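Local coordinates for protein tryptophan halogenase superfamily (Brevundimonas sp. BAL3, PDB 6FRL) that is a flavin-dependent halogenase that prefers bromination over chlorination, at residues Leu91-Pro96 against Val270-Ala275; Tyr135-Ala140 against Ala485-Leu490; Arg193-Arg198 against Arg205-Asp210; Val237-Trp242 against Pro323-Arg328. All coordinates share one frame; numbering follows the deposited sequence.

Interaction 1: residues Leu91-Pro96 against Val270-Ala275; sequences LDWSGP and VTARSA
L91, where strand 87-91 ends, and T271 of strand 268-273 form a parallel beta bridge, flanked by two backbone hydrogen bonds. L91 N donates to V270 O at 3.0 Å, and L91 O accepts from A272 N at 3.0 Å, both bonds close to straight. V270 O has a second, weak donor in W93 NE1, 3.4 Å away, with the oxygen near the plane of the indole at its edge. A water closes the polar part, donating to D92 OD2 and to A272 O, while D92 OD1 is taken up by the backbone N of G97. Aspartate suits this spot, because it tolerates the positive phi (67°) with which the chain leaves the strand.

The apolar part centres on W93. Its CG lies anti to its own carbonyl carbon (chi1 -71°), and from there the ring reaches back to strand 268-273. A272 CB sits over the face of the five-membered ring, 3.7 Å from its centroid, as a CH-pi contact that the small alanine makes without crowding the indole. Farther out, W93 CZ2 touches V270 CG1 at 3.8 Å.

Strands 87-91 and 268-273 are neighbours in a mixed seven-stranded sheet, with strand 276-282 on the other flank of 268-273. W412 of helix 410-417 touches A272 and meets W93 edge-to-face, and F90 and W277 also meet the indole ring.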
loop_
_atom_site.group_PDB
_atom_site.type_symbol
_atom_site.label_atom_id
_atom_site.label_comp_id
_atom_site.label_asym_id
_atom_site.label_seq_id
_atom_site.Cartn_x
_atom_site.Cartn_y
_atom_site.Cartn_z
ATOM N N LEU B 91 -9.397 8.919 -28.255
ATOM C CA LEU B 91 -9.477 9.754 -29.465
ATOM C C LEU B 91 -10.534 10.812 -29.285
ATOM O O LEU B 91 -11.646 10.507 -28.799
ATOM C CB LEU B 91 -9.789 8.906 -30.705
ATOM C CG LEU B 91 -8.719 7.844 -31.011
ATOM C CD1 LEU B 91 -9.136 6.881 -32.108
ATOM C CD2 LEU B 91 -7.401 8.520 -31.348
ATOM N N ASP B 92 -10.142 12.053 -29.603
ATOM C CA ASP B 92 -11.037 13.225 -29.659
ATOM C C ASP B 92 -11.613 13.688 -28.302
ATOM O O ASP B 92 -12.641 14.360 -28.307
ATOM C CB ASP B 92 -12.192 13.036 -30.688
ATOM C CG ASP B 92 -11.696 12.653 -32.091
ATOM O OD1 ASP B 92 -10.552 12.976 -32.513
ATOM O OD2 ASP B 92 -12.469 12.018 -32.802
ATOM N N TRP B 93 -10.973 13.373 -27.163
ATOM C CA TRP B 93 -11.470 13.858 -25.839
ATOM C C TRP B 93 -11.052 15.310 -25.556
ATOM O O TRP B 93 -11.642 15.981 -24.700
ATOM C CB TRP B 93 -11.052 12.926 -24.669
ATOM C CG TRP B 93 -11.774 11.611 -24.674
ATOM C CD1 TRP B 93 -11.660 10.613 -25.616
ATOM C CD2 TRP B 93 -12.763 11.161 -23.732
ATOM N NE1 TRP B 93 -12.515 9.572 -25.304
ATOM C CE2 TRP B 93 -13.203 9.886 -24.163
ATOM C CE3 TRP B 93 -13.324 11.707 -22.574
ATOM C CZ2 TRP B 93 -14.162 9.159 -23.468
ATOM C CZ3 TRP B 93 -14.274 10.968 -21.878
ATOM C CH2 TRP B 93 -14.682 9.717 -22.323
ATOM N N SER B 94 -10.017 15.765 -26.260
ATOM C CA SER B 94 -9.493 17.125 -26.110
ATOM C C SER B 94 -9.842 18.060 -27.299
ATOM O O SER B 94 -9.412 19.208 -27.316
ATOM C CB SER B 94 -7.972 17.071 -25.877
ATOM O OG SER B 94 -7.668 16.699 -24.547
ATOM N N GLY B 95 -10.659 17.582 -28.241
ATOM C CA GLY B 95 -10.943 18.248 -29.498
ATOM C C GLY B 95 -10.515 17.382 -30.679
ATOM O O GLY B 95 -9.649 16.516 -30.517
ATOM N N PRO B 96 -11.126 17.597 -31.866
ATOM C CA PRO B 96 -10.777 16.920 -33.114
ATOM C C PRO B 96 -9.286 16.637 -33.343
ATOM O O PRO B 96 -8.462 17.561 -33.301
ATOM C CB PRO B 96 -11.304 17.898 -34.167
ATOM C CG PRO B 96 -12.567 18.407 -33.557
ATOM C CD PRO B 96 -12.396 18.335 -32.047
ATOM N N VAL B 270 -11.199 4.096 -27.806
ATOM C CA VAL B 270 -12.274 4.835 -27.130
ATOM C C VAL B 270 -12.404 6.233 -27.707
ATOM O O VAL B 270 -11.581 7.073 -27.435
ATOM C CB VAL B 270 -12.080 4.888 -25.605
ATOM C CG1 VAL B 270 -13.140 5.758 -24.949
ATOM C CG2 VAL B 270 -12.165 3.482 -25.021
ATOM N N THR B 271 -13.456 6.445 -28.504
ATOM C CA THR B 271 -13.649 7.652 -29.309
ATOM C C THR B 271 -14.792 8.509 -28.740
ATOM O O THR B 271 -15.954 8.078 -28.703
ATOM C CB THR B 271 -13.960 7.297 -30.780
ATOM O OG1 THR B 271 -12.893 6.514 -31.320
ATOM C CG2 THR B 271 -14.135 8.568 -31.642
ATOM N N ALA B 272 -14.458 9.720 -28.278
ATOM C CA ALA B 272 -15.482 10.642 -27.782
ATOM C C ALA B 272 -16.376 11.124 -28.930
ATOM O O ALA B 272 -15.876 11.474 -30.008
ATOM C CB ALA B 272 -14.845 11.833 -27.086
ATOM N N ARG B 273 -17.688 11.147 -28.677
ATOM C CA ARG B 273 -18.689 11.659 -29.636
ATOM C C ARG B 273 -19.456 12.815 -28.982
ATOM O O ARG B 273 -18.997 13.353 -27.970
ATOM C CB ARG B 273 -19.623 10.516 -30.126
ATOM C CG ARG B 273 -18.934 9.295 -30.728
ATOM C CD ARG B 273 -18.227 9.610 -32.020
ATOM N NE ARG B 273 -17.824 8.388 -32.723
ATOM C CZ ARG B 273 -16.930 8.347 -33.714
ATOM N NH1 ARG B 273 -16.330 9.456 -34.168
ATOM N NH2 ARG B 273 -16.643 7.190 -34.309
ATOM N N SER B 274 -20.597 13.207 -29.550
ATOM C CA SER B 274 -21.329 14.423 -29.121
ATOM C C SER B 274 -21.852 14.390 -27.698
ATOM O O SER B 274 -21.933 15.445 -27.068
ATOM C CB SER B 274 -22.513 14.744 -30.090
ATOM O OG SER B 274 -23.658 13.944 -29.851
ATOM N N ALA B 275 -22.220 13.209 -27.197
ATOM C CA ALA B 275 -22.826 13.120 -25.850
ATOM C C ALA B 275 -22.542 11.813 -25.137
ATOM O O ALA B 275 -23.432 11.228 -24.503
ATOM C CB ALA B 275 -24.331 13.395 -25.903
HETATM O O HOH W 1 -15.015 12.519 -32.269
#

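Interaction 2: residues Tyr135-Ala140 against Ala485-Leu490; sequences YSLGAA and ANIADL
Y135 meets I487 with its backbone: the side chain leaves the backbone away from I487, its ring packing on L480 and M483 of helix 473-492, meeting F116 and W120 at steep angles and bonding through OH to R484. The flat group that I487 meets is the peptide joining Y135 to S136: CD1 stands squarely over its face, 3.4 Å from Y135 C. This is helix-to-helix packing, in which the capped start of helix 137-143 rests on helix 473-492. I487 carries most of it. Its CG2, anti to the backbone N (chi1 -74° for CG1), presses on A140 CB at 3.6 Å, whereas the extended CG1 branch carries CD1 to the peptide. Beta-branched isoleucine serves two partners at once, and alanine at 140 lets the helices come close. An alanine in place of I487 would probably open a gap over the peptide face and beside A140 CB, where the CD1 and CG2 methyls now sit. L137 CD2 meets L490 CD2 at 3.9 Å, the two leucine side chains crossing at about a right angle. S136 is the N-cap of helix 137-143: its OG accepts from A139 N at 3.2 Å, with an N-H...O angle of 169°.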
loop_
_atom_site.group_PDB
_atom_site.type_symbol
_atom_site.label_atom_id
_atom_site.label_comp_id
_atom_site.label_asym_id
_atom_site.label_seq_id
_atom_site.Cartn_x
_atom_site.Cartn_y
_atom_site.Cartn_z
ATOM N N TYR B 135 8.292 8.039 -23.954
ATOM C CA TYR B 135 9.099 7.365 -22.937
ATOM C C TYR B 135 8.448 6.144 -22.317
ATOM O O TYR B 135 8.939 5.662 -21.311
ATOM C CB TYR B 135 9.499 8.339 -21.838
ATOM C CG TYR B 135 10.195 9.553 -22.363
ATOM C CD1 TYR B 135 9.467 10.675 -22.740
ATOM C CD2 TYR B 135 11.585 9.600 -22.478
ATOM C CE1 TYR B 135 10.091 11.798 -23.250
ATOM C CE2 TYR B 135 12.227 10.735 -22.986
ATOM C CZ TYR B 135 11.463 11.827 -23.355
ATOM O OH TYR B 135 12.071 12.951 -23.832
ATOM N N SER B 136 7.361 5.649 -22.925
ATOM C CA SER B 136 6.707 4.379 -22.557
ATOM C C SER B 136 6.786 3.385 -23.701
ATOM O O SER B 136 6.213 3.619 -24.776
ATOM C CB SER B 136 5.217 4.601 -22.259
ATOM O OG SER B 136 4.523 3.357 -22.123
ATOM N N LEU B 137 7.456 2.267 -23.465
ATOM C CA LEU B 137 7.580 1.209 -24.456
ATOM C C LEU B 137 6.216 0.643 -24.794
ATOM O O LEU B 137 5.901 0.410 -25.967
ATOM C CB LEU B 137 8.521 0.121 -23.961
ATOM C CG LEU B 137 8.657 -1.165 -24.762
ATOM C CD1 LEU B 137 9.032 -0.857 -26.201
ATOM C CD2 LEU B 137 9.694 -2.077 -24.115
ATOM N N GLY B 138 5.386 0.461 -23.771
ATOM C CA GLY B 138 4.035 -0.071 -23.971
ATOM C C GLY B 138 3.263 0.753 -24.979
ATOM O O GLY B 138 2.715 0.212 -25.972
ATOM N N ALA B 139 3.242 2.065 -24.732
ATOM C CA ALA B 139 2.497 3.017 -25.555
ATOM C C ALA B 139 3.035 3.084 -26.965
ATOM O O ALA B 139 2.267 3.090 -27.915
ATOM C CB ALA B 139 2.540 4.391 -24.930
ATOM N N ALA B 140 4.360 3.139 -27.090
ATOM C CA ALA B 140 5.054 3.137 -28.401
ATOM C C ALA B 140 4.742 1.867 -29.205
ATOM O O ALA B 140 4.474 1.946 -30.400
ATOM C CB ALA B 140 6.566 3.299 -28.209
ATOM N N ALA B 485 15.105 7.333 -28.099
ATOM C CA ALA B 485 15.638 6.510 -29.177
ATOM C C ALA B 485 15.668 5.008 -28.840
ATOM O O ALA B 485 15.303 4.212 -29.695
ATOM C CB ALA B 485 17.031 6.994 -29.562
ATOM N N ASN B 486 16.098 4.616 -27.636
ATOM C CA ASN B 486 16.110 3.185 -27.244
ATOM C C ASN B 486 14.730 2.539 -27.466
ATOM O O ASN B 486 14.600 1.446 -28.026
ATOM C CB ASN B 486 16.502 2.982 -25.764
ATOM C CG ASN B 486 17.980 3.279 -25.478
ATOM O OD1 ASN B 486 18.834 3.202 -26.365
ATOM N ND2 ASN B 486 18.287 3.636 -24.220
ATOM N N ILE B 487 13.700 3.239 -27.012
ATOM C CA ILE B 487 12.315 2.793 -27.217
ATOM C C ILE B 487 11.929 2.739 -28.707
ATOM O O ILE B 487 11.368 1.747 -29.159
ATOM C CB ILE B 487 11.305 3.645 -26.387
ATOM C CG1 ILE B 487 11.417 3.257 -24.923
ATOM C CG2 ILE B 487 9.868 3.441 -26.880
ATOM C CD1 ILE B 487 10.653 4.162 -23.990
ATOM N N ALA B 488 12.213 3.808 -29.451
ATOM C CA ALA B 488 11.747 3.918 -30.853
ATOM C C ALA B 488 12.380 2.801 -31.694
ATOM O O ALA B 488 11.677 2.153 -32.435
ATOM C CB ALA B 488 12.037 5.296 -31.416
ATOM N N ASP B 489 13.670 2.536 -31.467
ATOM C CA ASP B 489 14.434 1.471 -32.131
ATOM C C ASP B 489 14.076 0.034 -31.723
ATOM O O ASP B 489 14.124 -0.888 -32.565
ATOM C CB ASP B 489 15.956 1.686 -31.914
ATOM C CG ASP B 489 16.491 2.909 -32.652
ATOM O OD1 ASP B 489 15.877 3.336 -33.647
ATOM O OD2 ASP B 489 17.534 3.440 -32.236
ATOM N N LEU B 490 13.759 -0.159 -30.442
ATOM C CA LEU B 490 13.215 -1.424 -29.937
ATOM C C LEU B 490 11.843 -1.694 -30.597
ATOM O O LEU B 490 11.600 -2.789 -31.128
ATOM C CB LEU B 490 13.126 -1.366 -28.399
ATOM C CG LEU B 490 12.576 -2.572 -27.607
ATOM C CD1 LEU B 490 13.098 -3.918 -28.114
ATOM C CD2 LEU B 490 12.954 -2.401 -26.148
#

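Interaction 3: residues Arg193-Arg198 against Arg205-Asp210; sequences RSVELR and RALTLD
T208 O is gripped by two successive amides of the facing strand, R193 N at 2.8 Å and S194 N at 3.2 Å, both in the carbonyl plane. This is a classic beta bulge, and a second lies at the other end, where E196 O accepts R205 N at 2.8 Å and, weakly, A206 N. Between them T208 N donates to S194 O and E196 N to A206 O. The strands form a beta hairpin, 192-197 and 204-209, whose second strand also pairs with 214-216. On one sheet face V195 CG2 approaches L207 CD2 at 4.3 Å; leucine suits this buried side, packing also on V15 and V17 of strand 13-17, probably part of the Rossmann-type flavin domain. The other face is mostly polar. E196 CG, anti to the carbonyl carbon (chi1 -40°), comes to 3.4 Å from T208 OG1, with CD equally near; the OG1 bond to OE2 is doubtful. An alanine in place of E196 would probably open a gap beside the T208 hydroxyl, where CG and CD now lie. R193 NH2 donates to D210 O at 2.7 Å from well above the carbonyl plane, with L209 O over the guanidinium face.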
loop_
_atom_site.group_PDB
_atom_site.type_symbol
_atom_site.label_atom_id
_atom_site.label_comp_id
_atom_site.label_asym_id
_atom_site.label_seq_id
_atom_site.Cartn_x
_atom_site.Cartn_y
_atom_site.Cartn_z
ATOM N N ARG B 193 -37.572 -20.492 -8.887
ATOM C CA ARG B 193 -38.918 -19.958 -8.573
ATOM C C ARG B 193 -38.868 -18.999 -7.384
ATOM O O ARG B 193 -39.513 -17.955 -7.407
ATOM C CB ARG B 193 -39.896 -21.099 -8.245
ATOM C CG ARG B 193 -41.371 -20.693 -8.086
ATOM C CD ARG B 193 -42.173 -21.793 -7.373
ATOM N NE ARG B 193 -42.225 -23.067 -8.114
ATOM C CZ ARG B 193 -42.300 -24.290 -7.568
ATOM N NH1 ARG B 193 -42.344 -24.479 -6.245
ATOM N NH2 ARG B 193 -42.346 -25.355 -8.359
ATOM N N SER B 194 -38.111 -19.386 -6.357
ATOM C CA SER B 194 -38.031 -18.660 -5.097
ATOM C C SER B 194 -36.735 -18.929 -4.297
ATOM O O SER B 194 -36.082 -19.968 -4.436
ATOM C CB SER B 194 -39.231 -19.018 -4.212
ATOM O OG SER B 194 -39.207 -20.381 -3.804
ATOM N N VAL B 195 -36.433 -17.983 -3.412
ATOM C CA VAL B 195 -35.378 -18.106 -2.416
ATOM C C VAL B 195 -36.016 -18.260 -1.040
ATOM O O VAL B 195 -36.843 -17.449 -0.664
ATOM C CB VAL B 195 -34.477 -16.849 -2.413
ATOM C CG1 VAL B 195 -33.281 -17.061 -1.496
ATOM C CG2 VAL B 195 -33.993 -16.557 -3.825
ATOM N N GLU B 196 -35.593 -19.271 -0.296
ATOM C CA GLU B 196 -36.125 -19.610 1.005
ATOM C C GLU B 196 -35.142 -19.221 2.113
ATOM O O GLU B 196 -33.952 -19.581 2.063
ATOM C CB GLU B 196 -36.406 -21.126 1.116
ATOM C CG GLU B 196 -37.018 -21.804 -0.122
ATOM C CD GLU B 196 -38.268 -21.143 -0.651
ATOM O OE1 GLU B 196 -39.020 -20.573 0.171
ATOM O OE2 GLU B 196 -38.503 -21.185 -1.886
ATOM N N LEU B 197 -35.662 -18.514 3.122
ATOM C CA LEU B 197 -34.856 -17.973 4.204
ATOM C C LEU B 197 -35.145 -18.744 5.481
ATOM O O LEU B 197 -36.248 -19.181 5.695
ATOM C CB LEU B 197 -35.135 -16.482 4.390
ATOM C CG LEU B 197 -35.093 -15.639 3.111
ATOM C CD1 LEU B 197 -35.574 -14.219 3.359
ATOM C CD2 LEU B 197 -33.693 -15.653 2.502
ATOM N N ARG B 198 -34.128 -18.925 6.304
ATOM C CA ARG B 198 -34.215 -19.778 7.454
ATOM C C ARG B 198 -34.731 -18.968 8.678
ATOM O O ARG B 198 -34.396 -17.782 8.842
ATOM C CB ARG B 198 -32.906 -20.542 7.632
ATOM C CG ARG B 198 -31.965 -20.153 8.725
ATOM C CD ARG B 198 -30.670 -20.967 8.477
ATOM N NE ARG B 198 -29.549 -20.513 9.300
ATOM C CZ ARG B 198 -28.243 -20.608 9.020
ATOM N NH1 ARG B 198 -27.370 -20.107 9.892
ATOM N NH2 ARG B 198 -27.804 -21.176 7.896
ATOM N N ARG B 205 -31.511 -20.394 3.203
ATOM C CA ARG B 205 -31.538 -21.858 3.411
ATOM C C ARG B 205 -31.343 -22.592 2.086
ATOM O O ARG B 205 -30.509 -23.500 1.986
ATOM C CB ARG B 205 -32.853 -22.312 4.095
ATOM C CG ARG B 205 -32.859 -23.775 4.619
ATOM C CD ARG B 205 -34.211 -24.229 5.212
ATOM N NE ARG B 205 -35.312 -24.098 4.243
ATOM C CZ ARG B 205 -35.530 -24.892 3.180
ATOM N NH1 ARG B 205 -36.538 -24.619 2.351
ATOM N NH2 ARG B 205 -34.721 -25.924 2.901
ATOM N N ALA B 206 -32.103 -22.204 1.068
ATOM C CA ALA B 206 -32.109 -22.973 -0.192
ATOM C C ALA B 206 -32.775 -22.241 -1.314
ATOM O O ALA B 206 -33.551 -21.315 -1.065
ATOM C CB ALA B 206 -32.816 -24.303 0.007
ATOM N N LEU B 207 -32.475 -22.661 -2.543
ATOM C CA LEU B 207 -33.219 -22.212 -3.719
ATOM C C LEU B 207 -34.301 -23.235 -4.051
ATOM O O LEU B 207 -34.062 -24.435 -3.953
ATOM C CB LEU B 207 -32.313 -22.091 -4.939
ATOM C CG LEU B 207 -31.018 -21.320 -4.860
ATOM C CD1 LEU B 207 -30.309 -21.397 -6.196
ATOM C CD2 LEU B 207 -31.288 -19.879 -4.507
ATOM N N THR B 208 -35.474 -22.751 -4.455
ATOM C CA THR B 208 -36.556 -23.609 -4.923
ATOM C C THR B 208 -36.651 -23.449 -6.430
ATOM O O THR B 208 -36.899 -22.343 -6.941
ATOM C CB THR B 208 -37.908 -23.279 -4.232
ATOM O OG1 THR B 208 -37.853 -23.648 -2.838
ATOM C CG2 THR B 208 -39.094 -24.014 -4.904
ATOM N N LEU B 209 -36.460 -24.558 -7.147
ATOM C CA LEU B 209 -36.481 -24.532 -8.619
ATOM C C LEU B 209 -37.916 -24.556 -9.154
ATOM O O LEU B 209 -38.847 -24.818 -8.397
ATOM C CB LEU B 209 -35.678 -25.710 -9.165
ATOM C CG LEU B 209 -34.265 -25.899 -8.600
ATOM C CD1 LEU B 209 -33.497 -26.990 -9.339
ATOM C CD2 LEU B 209 -33.482 -24.587 -8.657
ATOM N N ASP B 210 -38.083 -24.272 -10.450
ATOM C CA ASP B 210 -39.388 -24.409 -11.165
ATOM C C ASP B 210 -40.025 -25.785 -11.014
ATOM O O ASP B 210 -41.220 -25.871 -10.808
ATOM C CB ASP B 210 -39.255 -24.103 -12.679
ATOM C CG ASP B 210 -39.672 -22.683 -13.052
ATOM O OD1 ASP B 210 -40.385 -22.002 -12.286
ATOM O OD2 ASP B 210 -39.304 -22.251 -14.156
#

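Interaction 4: residues Val237-Trp242 against Pro323-Arg328; sequences VGFEDW and PFRPGR
E240 and R328 face each other as an antiparallel hydrogen-bonded pair, E240 N to R328 O at 2.8 Å and R328 N to E240 O at 3.1 Å, and W242 N continues the pairing to P326 O at 2.8 Å. D241 lies opposite G327, whose CA comes to 3.2 Å from E240 O. A side chain at G327 would run into that oxygen and into the F239 ring, and its phi of 152° also suits only glycine. Strands 239-241 and 327-329, with 345-346 beyond, make a small antiparallel sheet. R325, fully extended with its CG anti to the backbone N (chi1 -169°), crosses D241 at about a right angle, and its NE forms a salt bridge with D241 OD2 at 2.7 Å. F239 CD2 lies over the centre of the same guanidinium, the two planes 34° apart. Arginine serves this exposed edge with a charge for the aspartate and a flat face for the phenylalanine. W242 lays a face over G327, with CE3 at 3.6 Å from its CA, and its CZ2 touches R328 CD at 3.8 Å; R394 of helix 376-402 makes a cation-pi contact with the indole. E240 CG lies over the centre of the R328 guanidinium, but the polar ends of both residues turn to S330, R328 NH1 to its O and E240 OE1 to its OG.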
loop_
_atom_site.group_PDB
_atom_site.type_symbol
_atom_site.label_atom_id
_atom_site.label_comp_id
_atom_site.label_asym_id
_atom_site.label_seq_id
_atom_site.Cartn_x
_atom_site.Cartn_y
_atom_site.Cartn_z
ATOM N N VAL B 237 -30.864 -5.876 0.521
ATOM C CA VAL B 237 -29.745 -4.926 0.496
ATOM C C VAL B 237 -29.969 -3.823 -0.563
ATOM O O VAL B 237 -30.307 -4.102 -1.721
ATOM C CB VAL B 237 -28.379 -5.639 0.281
ATOM C CG1 VAL B 237 -27.252 -4.623 0.129
ATOM C CG2 VAL B 237 -28.078 -6.548 1.455
ATOM N N GLY B 238 -29.752 -2.575 -0.159
ATOM C CA GLY B 238 -29.986 -1.406 -1.035
ATOM C C GLY B 238 -28.874 -1.043 -2.014
ATOM O O GLY B 238 -27.839 -1.689 -2.067
ATOM N N PHE B 239 -29.113 0.017 -2.772
ATOM C CA PHE B 239 -28.250 0.459 -3.872
ATOM C C PHE B 239 -27.831 1.936 -3.727
ATOM O O PHE B 239 -28.708 2.796 -3.626
ATOM C CB PHE B 239 -28.986 0.274 -5.213
ATOM C CG PHE B 239 -28.064 0.257 -6.394
ATOM C CD1 PHE B 239 -27.345 -0.880 -6.700
ATOM C CD2 PHE B 239 -27.906 1.376 -7.183
ATOM C CE1 PHE B 239 -26.477 -0.908 -7.779
ATOM C CE2 PHE B 239 -27.014 1.364 -8.276
ATOM C CZ PHE B 239 -26.295 0.210 -8.564
ATOM N N GLU B 240 -26.519 2.220 -3.723
ATOM C CA GLU B 240 -26.036 3.610 -3.756
ATOM C C GLU B 240 -25.926 4.043 -5.201
ATOM O O GLU B 240 -25.002 3.599 -5.915
ATOM C CB GLU B 240 -24.645 3.823 -3.099
ATOM C CG GLU B 240 -24.365 3.112 -1.787
ATOM C CD GLU B 240 -25.124 3.663 -0.625
ATOM O OE1 GLU B 240 -25.950 2.926 -0.069
ATOM O OE2 GLU B 240 -24.860 4.830 -0.271
ATOM N N ASP B 241 -26.832 4.921 -5.628
ATOM C CA ASP B 241 -26.844 5.401 -7.011
ATOM C C ASP B 241 -25.776 6.467 -7.205
ATOM O O ASP B 241 -25.592 7.308 -6.335
ATOM C CB ASP B 241 -28.204 5.976 -7.408
ATOM C CG ASP B 241 -28.487 5.780 -8.882
ATOM O OD1 ASP B 241 -28.100 6.671 -9.682
ATOM O OD2 ASP B 241 -29.040 4.708 -9.253
ATOM N N TRP B 242 -25.075 6.396 -8.336
ATOM C CA TRP B 242 -23.981 7.315 -8.660
ATOM C C TRP B 242 -24.197 8.113 -9.973
ATOM O O TRP B 242 -23.245 8.768 -10.453
ATOM C CB TRP B 242 -22.642 6.542 -8.700
ATOM C CG TRP B 242 -22.054 6.159 -7.336
ATOM C CD1 TRP B 242 -22.380 6.667 -6.111
ATOM C CD2 TRP B 242 -21.026 5.211 -7.106
ATOM N NE1 TRP B 242 -21.618 6.084 -5.120
ATOM C CE2 TRP B 242 -20.785 5.178 -5.704
ATOM C CE3 TRP B 242 -20.292 4.368 -7.936
ATOM C CZ2 TRP B 242 -19.823 4.350 -5.128
ATOM C CZ3 TRP B 242 -19.334 3.532 -7.355
ATOM C CH2 TRP B 242 -19.105 3.538 -5.967
ATOM N N PRO B 323 -29.741 -0.614 -20.335
ATOM C CA PRO B 323 -29.706 0.409 -19.278
ATOM C C PRO B 323 -28.436 0.335 -18.406
ATOM O O PRO B 323 -27.925 -0.746 -18.062
ATOM C CB PRO B 323 -30.980 0.145 -18.453
ATOM C CG PRO B 323 -31.898 -0.545 -19.396
ATOM C CD PRO B 323 -31.018 -1.357 -20.319
ATOM N N PHE B 324 -27.928 1.521 -18.112
ATOM C CA PHE B 324 -26.766 1.701 -17.301
ATOM C C PHE B 324 -27.334 2.275 -16.063
ATOM O O PHE B 324 -28.185 3.157 -16.135
ATOM C CB PHE B 324 -25.840 2.740 -17.932
ATOM C CG PHE B 324 -24.776 2.166 -18.804
ATOM C CD1 PHE B 324 -24.906 0.897 -19.394
ATOM C CD2 PHE B 324 -23.618 2.910 -19.037
ATOM C CE1 PHE B 324 -23.892 0.385 -20.184
ATOM C CE2 PHE B 324 -22.606 2.404 -19.830
ATOM C CZ PHE B 324 -22.744 1.142 -20.405
ATOM N N ARG B 325 -26.874 1.789 -14.930
ATOM C CA ARG B 325 -27.182 2.435 -13.685
ATOM C C ARG B 325 -25.943 2.381 -12.771
ATOM O O ARG B 325 -25.783 1.471 -11.991
ATOM C CB ARG B 325 -28.415 1.795 -13.089
ATOM C CG ARG B 325 -28.949 2.593 -11.919
ATOM C CD ARG B 325 -29.911 1.754 -11.106
ATOM N NE ARG B 325 -30.507 2.519 -10.021
ATOM C CZ ARG B 325 -31.406 2.038 -9.175
ATOM N NH1 ARG B 325 -31.904 2.838 -8.237
ATOM N NH2 ARG B 325 -31.800 0.763 -9.256
ATOM N N PRO B 326 -25.049 3.375 -12.895
ATOM C CA PRO B 326 -23.796 3.430 -12.153
ATOM C C PRO B 326 -23.993 3.467 -10.656
ATOM O O PRO B 326 -24.831 4.233 -10.160
ATOM C CB PRO B 326 -23.187 4.762 -12.571
ATOM C CG PRO B 326 -23.885 5.168 -13.803
ATOM C CD PRO B 326 -25.238 4.572 -13.736
ATOM N N GLY B 327 -23.221 2.679 -9.930
ATOM C CA GLY B 327 -23.359 2.655 -8.486
ATOM C C GLY B 327 -22.964 1.333 -7.911
ATOM O O GLY B 327 -22.513 0.448 -8.639
ATOM N N ARG B 328 -23.140 1.193 -6.603
ATOM C CA ARG B 328 -22.768 -0.025 -5.919
ATOM C C ARG B 328 -23.844 -0.454 -4.936
ATOM O O ARG B 328 -24.518 0.368 -4.305
ATOM C CB ARG B 328 -21.411 0.138 -5.193
ATOM C CG ARG B 328 -21.481 0.941 -3.912
ATOM C CD ARG B 328 -20.131 1.109 -3.253
ATOM N NE ARG B 328 -20.293 1.894 -2.052
ATOM C CZ ARG B 328 -20.814 1.449 -0.910
ATOM N NH1 ARG B 328 -21.223 0.186 -0.764
ATOM N NH2 ARG B 328 -20.942 2.286 0.117
#

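How the interactions relate
Interaction 2 is the most buried of the four and wholly apolar across its helices, with no hydrogen bond between the segments. The other three are strand pairings, each in a different sheet: parallel in interaction 1, antiparallel in interactions 3 and 4. Interactions 1, 3 and 4 are all partly buried; 1 and 4 each add a tryptophan, packed on alanine in one and glycine in the other, and facing a helix. Interaction 3, farthest from the chain's centre, joins near neighbours in sequence and is mostly polar on one face and apolar on the other. It lies about 57 Å, centre to centre, from interaction 2 but about 25 Å, on the same side of the molecule, from interaction 4.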